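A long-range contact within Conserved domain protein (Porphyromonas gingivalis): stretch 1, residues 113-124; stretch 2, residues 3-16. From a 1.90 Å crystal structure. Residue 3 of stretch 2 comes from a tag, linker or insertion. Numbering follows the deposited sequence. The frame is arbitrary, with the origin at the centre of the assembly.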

ATOM      1  N   ALA A 113      13.939  10.627   4.391  1.00 29.94           N
ATOM      2  CA  ALA A 113      12.902  11.438   5.015  1.00 29.48           C
ATOM      3  C   ALA A 113      12.269  10.753   6.227  1.00 35.56           C
ATOM      4  O   ALA A 113      11.758  11.420   7.105  1.00 32.64           O
ATOM      5  CB  ALA A 113      11.817  11.789   4.010  1.00 29.45           C
ATOM      6  N   ILE A 114      12.292   9.425   6.265  1.00 24.74           N
ATOM      7  CA  ILE A 114      11.552   8.711   7.301  1.00 25.32           C
ATOM      8  C   ILE A 114      12.535   8.065   8.272  1.00 29.20           C
ATOM      9  O   ILE A 114      13.295   7.180   7.897  1.00 29.60           O
ATOM     10  CB  ILE A 114      10.627   7.663   6.670  1.00 29.33           C
ATOM     11  CG1 ILE A 114       9.613   8.381   5.767  1.00 32.36           C
ATOM     12  CG2 ILE A 114       9.947   6.825   7.760  1.00 26.27           C
ATOM     13  CD1 ILE A 114       8.753   7.474   4.897  1.00 32.56           C
ATOM     14  N   ARG A 115      12.528   8.520   9.520  1.00 28.08           N
ATOM     15  CA  ARG A 115      13.485   8.014  10.507  1.00 32.50           C
ATOM     16  C   ARG A 115      12.772   7.549  11.773  1.00 34.49           C
ATOM     17  O   ARG A 115      13.307   7.654  12.872  1.00 34.85           O
ATOM     18  CB  ARG A 115      14.540   9.077  10.855  1.00 42.14           C
ATOM     19  CG  ARG A 115      15.287   9.689   9.655  1.00 52.51           C
ATOM     20  CD  ARG A 115      15.703   8.646   8.596  1.00 67.95           C
ATOM     21  NE  ARG A 115      16.652   7.633   9.072  1.00 73.64           N
ATOM     22  CZ  ARG A 115      16.819   6.437   8.502  1.00 70.97           C
ATOM     23  NH1 ARG A 115      16.093   6.089   7.441  1.00 56.72           N
ATOM     24  NH2 ARG A 115      17.704   5.576   8.998  1.00 67.07           N
ATOM     25  N   GLU A 116      11.561   7.024  11.606  1.00 28.16           N
ATOM     26  CA  GLU A 116      10.778   6.536  12.724  1.00 26.47           C
ATOM     27  C   GLU A 116       9.904   5.416  12.170  1.00 24.65           C
ATOM     28  O   GLU A 116       9.869   5.223  10.951  1.00 26.18           O
ATOM     29  CB  GLU A 116       9.919   7.664  13.296  1.00 33.39           C
ATOM     30  CG  GLU A 116       9.012   8.366  12.268  1.00 33.05           C
ATOM     31  CD  GLU A 116       9.751   9.389  11.407  1.00 37.47           C
ATOM     32  OE1 GLU A 116      10.675  10.052  11.924  1.00 43.39           O
ATOM     33  OE2 GLU A 116       9.413   9.537  10.210  1.00 35.78           O
ATOM     34  N   PRO A 117       9.217   4.667  13.046  1.00 23.87           N
ATOM     35  CA  PRO A 117       8.296   3.637  12.533  1.00 24.39           C
ATOM     36  C   PRO A 117       7.271   4.264  11.579  1.00 27.13           C
ATOM     37  O   PRO A 117       6.805   5.392  11.792  1.00 25.35           O
ATOM     38  CB  PRO A 117       7.609   3.112  13.803  1.00 25.24           C
ATOM     39  CG  PRO A 117       8.643   3.332  14.895  1.00 29.33           C
ATOM     40  CD  PRO A 117       9.331   4.634  14.515  1.00 28.40           C
ATOM     41  N   PHE A 118       6.929   3.541  10.522  1.00 24.40           N
ATOM     42  CA  PHE A 118       6.074   4.108   9.491  1.00 25.69           C
ATOM     43  C   PHE A 118       5.139   3.076   8.873  1.00 26.06           C
ATOM     44  O   PHE A 118       5.465   1.879   8.808  1.00 26.34           O
ATOM     45  CB  PHE A 118       6.928   4.803   8.390  1.00 23.35           C
ATOM     46  CG  PHE A 118       7.816   3.864   7.593  1.00 25.01           C
ATOM     47  CD1 PHE A 118       7.450   3.461   6.308  1.00 23.56           C
ATOM     48  CD2 PHE A 118       9.043   3.445   8.101  1.00 22.68           C
ATOM     49  CE1 PHE A 118       8.293   2.620   5.565  1.00 22.42           C
ATOM     50  CE2 PHE A 118       9.882   2.613   7.371  1.00 24.00           C
ATOM     51  CZ  PHE A 118       9.507   2.197   6.107  1.00 25.77           C
ATOM     52  N   ALA A 119       3.971   3.553   8.443  1.00 25.60           N
ATOM     53  CA  ALA A 119       3.035   2.757   7.649  1.00 23.87           C
ATOM     54  C   ALA A 119       3.258   3.002   6.172  1.00 26.88           C
ATOM     55  O   ALA A 119       3.640   4.095   5.780  1.00 26.81           O
ATOM     56  CB  ALA A 119       1.593   3.125   8.005  1.00 21.48           C
ATOM     57  N   VAL A 120       3.020   1.975   5.361  1.00 23.41           N
ATOM     58  CA  VAL A 120       2.972   2.120   3.914  1.00 22.25           C
ATOM     59  C   VAL A 120       1.569   1.741   3.478  1.00 23.64           C
ATOM     60  O   VAL A 120       1.045   0.693   3.899  1.00 25.65           O
ATOM     61  CB  VAL A 120       3.981   1.198   3.232  1.00 27.03           C
ATOM     62  CG1 VAL A 120       3.802   1.258   1.692  1.00 25.37           C
ATOM     63  CG2 VAL A 120       5.416   1.580   3.651  1.00 25.05           C
ATOM     64  N   ILE A 121       0.936   2.604   2.688  1.00 24.53           N
ATOM     65  CA  ILE A 121      -0.388   2.306   2.146  1.00 22.89           C
ATOM     66  C   ILE A 121      -0.512   2.758   0.700  1.00 28.86           C
ATOM     67  O   ILE A 121       0.269   3.600   0.232  1.00 23.74           O
ATOM     68  CB  ILE A 121      -1.541   3.007   2.947  1.00 19.93           C
ATOM     69  CG1 ILE A 121      -1.473   4.536   2.808  1.00 24.06           C
ATOM     70  CG2 ILE A 121      -1.539   2.576   4.413  1.00 23.86           C
ATOM     71  CD1 ILE A 121      -2.787   5.262   3.218  1.00 21.58           C
ATOM     72  N   ASN A 122      -1.496   2.200  -0.005  1.00 23.51           N
ATOM     73  CA  ASN A 122      -1.796   2.642  -1.364  1.00 26.48           C
ATOM     74  C   ASN A 122      -2.559   3.958  -1.324  1.00 26.70           C
ATOM     75  O   ASN A 122      -3.178   4.302  -0.302  1.00 26.12           O
ATOM     76  CB  ASN A 122      -2.642   1.607  -2.111  1.00 27.42           C
ATOM     77  CG  ASN A 122      -1.877   0.341  -2.443  1.00 33.06           C
ATOM     78  OD1 ASN A 122      -0.646   0.348  -2.579  1.00 26.84           O
ATOM     79  ND2 ASN A 122      -2.610  -0.761  -2.596  1.00 28.36           N
ATOM     80  N   ALA A 123      -2.547   4.670  -2.446  1.00 26.17           N
ATOM     81  CA  ALA A 123      -3.149   6.001  -2.528  1.00 27.12           C
ATOM     82  C   ALA A 123      -4.638   5.992  -2.881  1.00 29.29           C
ATOM     83  O   ALA A 123      -5.317   7.000  -2.723  1.00 29.93           O
ATOM     84  CB  ALA A 123      -2.379   6.864  -3.543  1.00 27.40           C
ATOM     85  N   ASP A 124      -5.150   4.864  -3.357  1.00 24.91           N
ATOM     86  CA  ASP A 124      -6.513   4.851  -3.885  1.00 25.45           C
ATOM     87  C   ASP A 124      -7.305   3.641  -3.382  1.00 30.32           C
ATOM     88  O   ASP A 124      -8.235   3.180  -4.042  1.00 32.18           O
ATOM     89  CB  ASP A 124      -6.468   4.876  -5.420  1.00 30.35           C
ATOM     90  CG  ASP A 124      -7.721   5.475  -6.044  1.00 44.20           C
ATOM     91  OD1 ASP A 124      -8.438   6.267  -5.380  1.00 39.25           O
ATOM     92  OD2 ASP A 124      -7.978   5.158  -7.225  1.00 42.09           O
TER
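Stretch 2 3-16: AMKPTLFVLAAGMG

Stretch 2 lies alongside stretch 1 as a neighbouring parallel β-strand, although the two segments are more than 100 residues apart in sequence. Residues 7-11 are extended, with phi between -77° and -108° and psi between 93° and 140°, and their axis runs in the same direction as that of the strand that begins at Phe118. The axes approach to 4.6 Å and cross at -24°, the modest twist expected of adjacent strands in a sheet. The register is regular: Thr7 sits beside Phe118, Leu8 beside Ala119, Phe9 beside Val120 and Val10 beside Ile121, with CA-CA separations of 4.5, 5.0, 4.9 and 5.3 Å. Together the two stretches bury 874 Å² of surface.

The backbone ladder has the staggered pattern of parallel strands, in which Thr7, Phe9 and Leu11 of stretch 2 turn their amide groups towards stretch 1. Thr7 N donates to Pro117 O at 3.1 Å, and Thr7 O accepts from Ala119 N at 2.9 Å. The pattern repeats two residues on, where Phe9 N reaches Ala119 O at 2.8 Å and Ile121 N reaches Phe9 O at 3.1 Å. Leu11 N then donates to Ile121 O at 2.9 Å in a nearly straight bond. Beyond it the direct ladder gives way to a water, which donates to Leu11 O at 3.1 Å and accepts from Ala123 N at 3.0 Å.

Thr7, the residue of stretch 2 most covered by stretch 1, adds a side-chain bond to its two backbone bonds. Its chi1 is in the m well, and Thr7 OG1 donates to Glu116 OE2 at a short 2.5 Å, tying the start of the strand to the loop that precedes the strand that begins at Phe118. On the same side of the sheet, Thr7 CG2 lies 4.1 Å from Ile114 CG1.

Phe9 covers almost as much surface and shares that side of the sheet with Thr7 and Leu11. With chi1 at -171° (t), its ring receives Ile114 over one face: Ile114 CD1 is 3.8 Å from the ring centroid and 3.4 Å from Phe9 CD2, a CH-pi contact. Phe118 meets the edge of the Phe9 ring, with Phe118 CE1 4.1 Å from Phe9 CD2. Further along, Leu11 CD1 packs 3.7 Å from Val120 CG1.

The other side of the sheet carries Leu8 and Val10 against Ala119 and Ile121. Leu8 CD1 lies 3.8 Å from Ala119 CB and 3.9 Å from Ile121 CG1, so one methyl group bridges both residues, while Val10 CG2 approaches Ile121 CG1 at 4.1 Å. Ala123, past the strand, presents its CB 3.9 Å from Val10 CG1 and equally far from SE of selenomethionine Met15, which closes the type I turn from Ala12 to Met15. At the opposite end of the contact, CE of selenomethionine Met4 rests 3.8 Å from Pro117 CG.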

ATOM      1  N   ALA A   3       7.130  12.501  22.801  1.00 53.48           N
ATOM      2  CA  ALA A   3       6.572  11.198  22.451  1.00 60.88           C
ATOM      3  C   ALA A   3       6.411  11.068  20.936  1.00 59.45           C
ATOM      4  O   ALA A   3       5.868  11.957  20.278  1.00 53.39           O
ATOM      5  CB  ALA A   3       5.237  10.971  23.157  1.00 55.83           C
HETATM    6  N   MSE A   4       6.892   9.951  20.397  1.00 54.48           N
HETATM    7  CA  MSE A   4       6.936   9.737  18.951  1.00 42.38           C
HETATM    8  C   MSE A   4       5.550   9.468  18.371  1.00 39.82           C
HETATM    9  O   MSE A   4       4.722   8.798  18.989  1.00 38.09           O
HETATM   10  CB  MSE A   4       7.900   8.585  18.624  1.00 40.16           C
HETATM   11  CG  MSE A   4       8.042   8.256  17.139  1.00 47.74           C
HETATM   12 SE   MSE A   4       6.722   6.950  16.529  0.58 36.43          SE
HETATM   13  CE  MSE A   4       7.236   5.448  17.667  1.00 32.23           C
ATOM     14  N   LYS A   5       5.314  10.004  17.177  1.00 36.02           N
ATOM     15  CA  LYS A   5       4.129   9.687  16.398  1.00 33.44           C
ATOM     16  C   LYS A   5       4.622   9.082  15.087  1.00 32.31           C
ATOM     17  O   LYS A   5       5.587   9.574  14.499  1.00 32.60           O
ATOM     18  CB  LYS A   5       3.310  10.940  16.108  1.00 33.95           C
ATOM     19  CG  LYS A   5       2.682  11.592  17.346  1.00 43.60           C
ATOM     20  CD  LYS A   5       2.032  12.925  16.984  1.00 50.31           C
ATOM     21  CE  LYS A   5       1.089  13.426  18.078  1.00 62.14           C
ATOM     22  NZ  LYS A   5      -0.321  12.992  17.841  1.00 67.58           N
ATOM     23  N   PRO A   6       3.966   8.013  14.628  1.00 30.02           N
ATOM     24  CA  PRO A   6       4.457   7.331  13.424  1.00 26.03           C
ATOM     25  C   PRO A   6       4.140   8.099  12.147  1.00 25.77           C
ATOM     26  O   PRO A   6       3.263   8.969  12.108  1.00 26.72           O
ATOM     27  CB  PRO A   6       3.718   5.985  13.457  1.00 28.57           C
ATOM     28  CG  PRO A   6       2.431   6.293  14.186  1.00 29.21           C
ATOM     29  CD  PRO A   6       2.702   7.445  15.128  1.00 29.04           C
ATOM     30  N   THR A   7       4.872   7.767  11.088  1.00 24.58           N
ATOM     31  CA  THR A   7       4.730   8.422   9.805  1.00 21.71           C
ATOM     32  C   THR A   7       3.815   7.608   8.890  1.00 24.66           C
ATOM     33  O   THR A   7       3.876   6.375   8.886  1.00 25.73           O
ATOM     34  CB  THR A   7       6.130   8.554   9.162  1.00 27.76           C
ATOM     35  OG1 THR A   7       6.897   9.500   9.923  1.00 28.41           O
ATOM     36  CG2 THR A   7       6.054   9.004   7.683  1.00 25.07           C
ATOM     37  N   LEU A   8       2.958   8.281   8.129  1.00 23.79           N
ATOM     38  CA  LEU A   8       2.189   7.611   7.075  1.00 23.65           C
ATOM     39  C   LEU A   8       2.856   7.855   5.710  1.00 23.47           C
ATOM     40  O   LEU A   8       2.973   8.991   5.263  1.00 25.67           O
ATOM     41  CB  LEU A   8       0.733   8.107   7.050  1.00 21.55           C
ATOM     42  CG  LEU A   8      -0.135   7.448   5.964  1.00 25.41           C
ATOM     43  CD1 LEU A   8      -0.331   5.967   6.274  1.00 31.66           C
ATOM     44  CD2 LEU A   8      -1.483   8.133   5.888  1.00 24.10           C
ATOM     45  N   PHE A   9       3.279   6.782   5.054  1.00 20.88           N
ATOM     46  CA  PHE A   9       4.015   6.873   3.793  1.00 22.69           C
ATOM     47  C   PHE A   9       3.031   6.396   2.742  1.00 23.59           C
ATOM     48  O   PHE A   9       2.622   5.231   2.747  1.00 24.46           O
ATOM     49  CB  PHE A   9       5.250   5.960   3.865  1.00 21.07           C
ATOM     50  CG  PHE A   9       6.221   6.103   2.708  1.00 26.23           C
ATOM     51  CD1 PHE A   9       6.038   7.050   1.714  1.00 29.51           C
ATOM     52  CD2 PHE A   9       7.348   5.281   2.641  1.00 31.78           C
ATOM     53  CE1 PHE A   9       6.952   7.180   0.660  1.00 29.27           C
ATOM     54  CE2 PHE A   9       8.257   5.411   1.595  1.00 27.49           C
ATOM     55  CZ  PHE A   9       8.050   6.366   0.600  1.00 23.75           C
ATOM     56  N   VAL A  10       2.619   7.308   1.867  1.00 22.01           N
ATOM     57  CA  VAL A  10       1.610   6.998   0.865  1.00 25.93           C
ATOM     58  C   VAL A  10       2.232   6.746  -0.511  1.00 22.31           C
ATOM     59  O   VAL A  10       2.958   7.599  -1.058  1.00 25.99           O
ATOM     60  CB  VAL A  10       0.552   8.133   0.759  1.00 26.55           C
ATOM     61  CG1 VAL A  10      -0.474   7.801  -0.322  1.00 26.32           C
ATOM     62  CG2 VAL A  10      -0.136   8.371   2.119  1.00 24.16           C
ATOM     63  N   LEU A  11       1.956   5.569  -1.077  1.00 21.76           N
ATOM     64  CA  LEU A  11       2.454   5.230  -2.414  1.00 25.62           C
ATOM     65  C   LEU A  11       1.628   5.925  -3.501  1.00 29.86           C
ATOM     66  O   LEU A  11       0.609   5.404  -3.952  1.00 26.62           O
ATOM     67  CB  LEU A  11       2.428   3.713  -2.628  1.00 27.03           C
ATOM     68  CG  LEU A  11       3.254   2.909  -1.627  1.00 32.39           C
ATOM     69  CD1 LEU A  11       3.151   1.424  -1.959  1.00 36.94           C
ATOM     70  CD2 LEU A  11       4.715   3.368  -1.651  1.00 32.84           C
ATOM     71  N   ALA A  12       2.086   7.096  -3.927  1.00 24.93           N
ATOM     72  CA  ALA A  12       1.317   7.930  -4.846  1.00 27.73           C
ATOM     73  C   ALA A  12       1.990   8.101  -6.210  1.00 29.40           C
ATOM     74  O   ALA A  12       1.615   8.962  -7.009  1.00 29.34           O
ATOM     75  CB  ALA A  12       1.042   9.291  -4.203  1.00 25.45           C
ATOM     76  N   ALA A  13       2.976   7.261  -6.495  1.00 29.17           N
ATOM     77  CA  ALA A  13       3.811   7.471  -7.664  1.00 31.82           C
ATOM     78  C   ALA A  13       3.060   7.128  -8.950  1.00 28.52           C
ATOM     79  O   ALA A  13       3.451   7.550 -10.033  1.00 31.02           O
ATOM     80  CB  ALA A  13       5.089   6.661  -7.541  1.00 31.32           C
ATOM     81  N   GLY A  14       1.967   6.377  -8.812  1.00 28.76           N
ATOM     82  CA  GLY A  14       1.171   5.962  -9.955  1.00 35.77           C
ATOM     83  C   GLY A  14       0.041   6.913 -10.327  1.00 42.81           C
ATOM     84  O   GLY A  14      -0.755   6.605 -11.220  1.00 38.44           O
HETATM   85  N   MSE A  15      -0.029   8.066  -9.659  1.00 36.82           N
HETATM   86  CA  MSE A  15      -1.145   9.010  -9.848  1.00 38.70           C
HETATM   87  C   MSE A  15      -1.066   9.914 -11.062  1.00 39.13           C
HETATM   88  O   MSE A  15      -2.001  10.682 -11.319  1.00 39.43           O
HETATM   89  CB  MSE A  15      -1.299   9.928  -8.644  1.00 36.78           C
HETATM   90  CG  MSE A  15      -1.006   9.289  -7.344  1.00 48.17           C
HETATM   91 SE   MSE A  15      -2.431   9.726  -6.170  0.49 44.66          SE
HETATM   92  CE  MSE A  15      -3.704   8.527  -7.103  1.00 24.66           C
ATOM     93  N   GLY A  16       0.048   9.873 -11.782  1.00 34.00           N
ATOM     94  CA  GLY A  16       0.197  10.727 -12.940  1.00 32.98           C
ATOM     95  C   GLY A  16      -0.327  10.057 -14.196  1.00 38.32           C
ATOM     96  O   GLY A  16      -0.443   8.831 -14.258  1.00 38.86           O
TER
HETATM   97  O   HOH W   1      -1.491   3.424  -5.021  1.00 38.49           O